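Glycosyltransferase (Streptomyces viridochromogenes, PDB 2IUY) is a GT-B-fold glycosyltransferase of family GT4 that binds UDP and probably transfers a sugar during biosynthesis of the antibiotic avilamycin A. Local coordinates at residues A177-R189 with G290-L302. Sequence-based numbering, arbitrary orientation.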
# COMPACT_ATOMS: atom_id res chain seq x y z
N ALA A 177 -8.16 -7.50 11.98
CA ALA A 177 -7.21 -7.85 13.06
C ALA A 177 -7.75 -9.01 13.90
O ALA A 177 -7.01 -9.94 14.28
CB ALA A 177 -6.88 -6.63 13.95
N LEU A 178 -9.05 -8.95 14.19
CA LEU A 178 -9.72 -9.95 15.02
C LEU A 178 -9.73 -11.30 14.35
O LEU A 178 -9.39 -12.33 14.94
CB LEU A 178 -11.15 -9.50 15.36
CG LEU A 178 -11.95 -10.60 16.13
CD1 LEU A 178 -11.45 -10.65 17.58
CD2 LEU A 178 -13.40 -10.31 16.11
N GLU A 179 -10.11 -11.29 13.09
CA GLU A 179 -10.07 -12.51 12.27
C GLU A 179 -8.68 -13.10 12.07
O GLU A 179 -8.53 -14.31 11.98
CB GLU A 179 -10.75 -12.23 10.93
CG GLU A 179 -12.28 -11.97 11.06
CD GLU A 179 -12.66 -10.55 11.50
OE1 GLU A 179 -11.80 -9.63 11.58
OE2 GLU A 179 -13.86 -10.33 11.76
N ALA A 180 -7.68 -12.26 11.96
CA ALA A 180 -6.29 -12.69 11.94
C ALA A 180 -5.91 -13.34 13.29
O ALA A 180 -5.18 -14.36 13.33
CB ALA A 180 -5.39 -11.51 11.64
N ALA A 181 -6.39 -12.77 14.39
CA ALA A 181 -6.15 -13.42 15.72
C ALA A 181 -6.77 -14.83 15.71
O ALA A 181 -6.10 -15.81 16.08
CB ALA A 181 -6.69 -12.56 16.89
N ALA A 182 -8.01 -14.93 15.23
CA ALA A 182 -8.72 -16.21 15.12
C ALA A 182 -7.94 -17.21 14.24
O ALA A 182 -7.86 -18.39 14.54
CB ALA A 182 -10.14 -16.01 14.55
N PHE A 183 -7.41 -16.75 13.13
CA PHE A 183 -6.73 -17.69 12.24
C PHE A 183 -5.42 -18.20 12.89
O PHE A 183 -5.11 -19.41 12.87
CB PHE A 183 -6.54 -17.07 10.83
CG PHE A 183 -5.85 -18.00 9.86
CD1 PHE A 183 -6.59 -18.79 8.99
CD2 PHE A 183 -4.46 -18.05 9.80
CE1 PHE A 183 -5.98 -19.66 8.13
CE2 PHE A 183 -3.83 -18.94 8.92
CZ PHE A 183 -4.60 -19.74 8.06
N ALA A 184 -4.65 -17.28 13.47
CA ALA A 184 -3.45 -17.63 14.24
C ALA A 184 -3.82 -18.59 15.36
O ALA A 184 -3.21 -19.65 15.48
CB ALA A 184 -2.78 -16.37 14.81
N HIS A 185 -4.79 -18.22 16.20
CA HIS A 185 -5.34 -19.14 17.21
C HIS A 185 -5.64 -20.58 16.67
O HIS A 185 -5.22 -21.57 17.26
CB HIS A 185 -6.55 -18.54 17.92
CG HIS A 185 -7.18 -19.47 18.91
ND1 HIS A 185 -8.25 -20.28 18.59
CD2 HIS A 185 -6.85 -19.77 20.19
CE1 HIS A 185 -8.57 -21.02 19.64
NE2 HIS A 185 -7.74 -20.73 20.62
N ALA A 186 -6.33 -20.66 15.54
CA ALA A 186 -6.64 -21.90 14.86
C ALA A 186 -5.39 -22.74 14.58
O ALA A 186 -5.46 -23.97 14.61
CB ALA A 186 -7.39 -21.61 13.51
N CYS A 187 -4.28 -22.05 14.29
CA CYS A 187 -3.05 -22.67 13.82
C CYS A 187 -2.14 -23.04 14.98
O CYS A 187 -1.16 -23.73 14.76
CB CYS A 187 -2.27 -21.69 12.89
SG CYS A 187 -3.01 -21.43 11.28
N GLY A 188 -2.46 -22.56 16.20
CA GLY A 188 -1.63 -22.73 17.38
C GLY A 188 -0.44 -21.76 17.36
O GLY A 188 0.65 -22.03 17.97
N ARG A 189 -0.61 -20.63 16.65
CA ARG A 189 0.49 -19.69 16.53
C ARG A 189 0.31 -18.38 17.24
O ARG A 189 -0.80 -17.97 17.56
CB ARG A 189 0.86 -19.44 15.07
CG ARG A 189 1.15 -20.68 14.31
CD ARG A 189 2.43 -20.56 13.60
NE ARG A 189 2.77 -21.83 12.98
CZ ARG A 189 3.99 -22.19 12.65
NH1 ARG A 189 5.01 -21.36 12.88
NH2 ARG A 189 4.21 -23.38 12.09
N GLY A 290 -14.79 -13.96 8.42
CA GLY A 290 -15.18 -14.39 9.77
C GLY A 290 -14.03 -14.99 10.55
O GLY A 290 -12.88 -14.93 10.12
N THR A 291 -14.38 -15.56 11.71
CA THR A 291 -13.44 -16.13 12.70
C THR A 291 -13.54 -17.67 12.87
O THR A 291 -12.89 -18.25 13.76
CB THR A 291 -13.67 -15.52 14.11
OG1 THR A 291 -15.01 -15.79 14.58
CG2 THR A 291 -13.38 -14.02 14.15
N ASP A 292 -14.35 -18.33 12.05
CA ASP A 292 -14.62 -19.73 12.32
C ASP A 292 -13.71 -20.59 11.43
O ASP A 292 -14.08 -20.99 10.35
CB ASP A 292 -16.14 -20.05 12.17
CG ASP A 292 -17.06 -18.91 12.75
OD1 ASP A 292 -17.27 -18.83 14.01
OD2 ASP A 292 -17.62 -18.10 11.95
N PHE A 293 -12.49 -20.80 11.88
CA PHE A 293 -11.51 -21.54 11.08
C PHE A 293 -11.34 -22.90 11.70
O PHE A 293 -10.97 -22.98 12.89
CB PHE A 293 -10.16 -20.80 11.03
CG PHE A 293 -10.21 -19.47 10.34
CD1 PHE A 293 -10.33 -19.38 8.95
CD2 PHE A 293 -10.14 -18.28 11.09
CE1 PHE A 293 -10.37 -18.14 8.31
CE2 PHE A 293 -10.17 -17.03 10.47
CZ PHE A 293 -10.31 -16.96 9.06
N ALA A 294 -11.63 -23.96 10.93
CA ALA A 294 -11.26 -25.33 11.35
C ALA A 294 -9.74 -25.41 11.51
O ALA A 294 -9.00 -25.06 10.56
CB ALA A 294 -11.76 -26.35 10.35
N PRO A 295 -9.25 -25.78 12.72
CA PRO A 295 -7.81 -25.91 12.94
C PRO A 295 -7.05 -26.78 11.89
O PRO A 295 -6.01 -26.35 11.39
CB PRO A 295 -7.72 -26.49 14.37
CG PRO A 295 -8.96 -25.98 15.05
CD PRO A 295 -10.03 -25.98 13.97
N ASP A 296 -7.59 -27.95 11.55
CA ASP A 296 -6.95 -28.86 10.56
C ASP A 296 -6.69 -28.15 9.24
O ASP A 296 -5.55 -28.11 8.78
CB ASP A 296 -7.73 -30.20 10.39
CG ASP A 296 -8.94 -30.10 9.40
OD1 ASP A 296 -9.88 -29.29 9.63
OD2 ASP A 296 -8.95 -30.86 8.39
N GLU A 297 -7.75 -27.59 8.66
CA GLU A 297 -7.69 -26.72 7.48
C GLU A 297 -6.69 -25.55 7.62
O GLU A 297 -5.86 -25.34 6.76
CB GLU A 297 -9.07 -26.14 7.28
CG GLU A 297 -9.63 -26.17 5.88
CD GLU A 297 -11.14 -25.89 5.88
OE1 GLU A 297 -11.65 -25.28 4.88
OE2 GLU A 297 -11.82 -26.25 6.87
N ALA A 298 -6.79 -24.80 8.72
CA ALA A 298 -5.97 -23.60 8.91
C ALA A 298 -4.51 -23.96 8.86
O ALA A 298 -3.73 -23.35 8.14
CB ALA A 298 -6.29 -22.92 10.25
N ARG A 299 -4.18 -24.96 9.66
CA ARG A 299 -2.84 -25.40 9.94
C ARG A 299 -2.21 -25.92 8.64
O ARG A 299 -1.02 -25.69 8.37
CB ARG A 299 -2.94 -26.43 11.08
CG ARG A 299 -1.70 -27.07 11.58
CD ARG A 299 -2.02 -28.06 12.71
NE ARG A 299 -3.09 -29.05 12.41
CZ ARG A 299 -3.00 -30.07 11.53
NH1 ARG A 299 -1.90 -30.26 10.81
NH2 ARG A 299 -4.05 -30.89 11.37
N ARG A 300 -3.03 -26.58 7.81
CA ARG A 300 -2.64 -27.01 6.48
C ARG A 300 -2.50 -25.92 5.46
O ARG A 300 -1.59 -25.96 4.63
CB ARG A 300 -3.65 -28.00 5.92
CG ARG A 300 -3.88 -29.20 6.84
CD ARG A 300 -2.70 -30.09 7.00
NE ARG A 300 -3.15 -31.40 7.45
CZ ARG A 300 -3.44 -32.43 6.65
NH1 ARG A 300 -3.33 -32.34 5.33
NH2 ARG A 300 -3.83 -33.57 7.20
N THR A 301 -3.44 -24.99 5.46
CA THR A 301 -3.33 -23.74 4.69
C THR A 301 -1.97 -23.13 5.00
O THR A 301 -1.24 -22.80 4.09
CB THR A 301 -4.46 -22.74 5.03
OG1 THR A 301 -5.65 -23.14 4.36
CG2 THR A 301 -4.11 -21.31 4.57
N LEU A 302 -1.63 -23.02 6.28
CA LEU A 302 -0.37 -22.38 6.66
C LEU A 302 0.84 -23.18 6.24
O LEU A 302 1.80 -22.63 5.69
CB LEU A 302 -0.32 -22.11 8.16
CG LEU A 302 0.75 -21.11 8.63
CD1 LEU A 302 0.31 -19.66 8.34
CD2 LEU A 302 1.07 -21.29 10.10
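Glu-179 and Thr-291 meet where the first turns of helix 177-187 pass alongside the loop 290-294: CG of Glu-179 lies 3.2 Å from Gly-290 O, and its aliphatic part also borders the Thr-291 methyl. One turn on, Ala-182 CB abuts Thr-291 CB at 3.6 Å. Phe-183 makes the central aromatic contact. With CG anti to the backbone N (chi1 -180°), its ring is carried out beside the helix and turns an edge to the face of Phe-293, a T-shaped pair with centroids 5.1 Å apart and planes at 86°. Phe-183 CD1 stands over the centre of the Phe-293 ring, while Phe-183 CB adds a CH-pi contact to the same face; the far end of the Phe-183 ring reaches Ala-298 and the methyl of Thr-301, whose hydroxyl is hydrogen-bonded to the Glu-285 carboxylate. Near the crossing of the two helices, at -94°, Ala-186 CB touches Ala-298 CB at 3.7 Å, and Cys-187 SG rests on the same methyl. After the Schellman turn at Gly-188, Arg-189 lays its NE 3.4 Å from Leu-302 CD2, its NH1 hydrogen-bonded to the backbone O of Asp-163. Within the C-terminal Rossmann-like domain of the GT-B fold, the contact illustrates how alanine methyls at the crossing and an edge-to-face aromatic pair beside it can join two nearly perpendicular helices without a hydrogen bond between the segments.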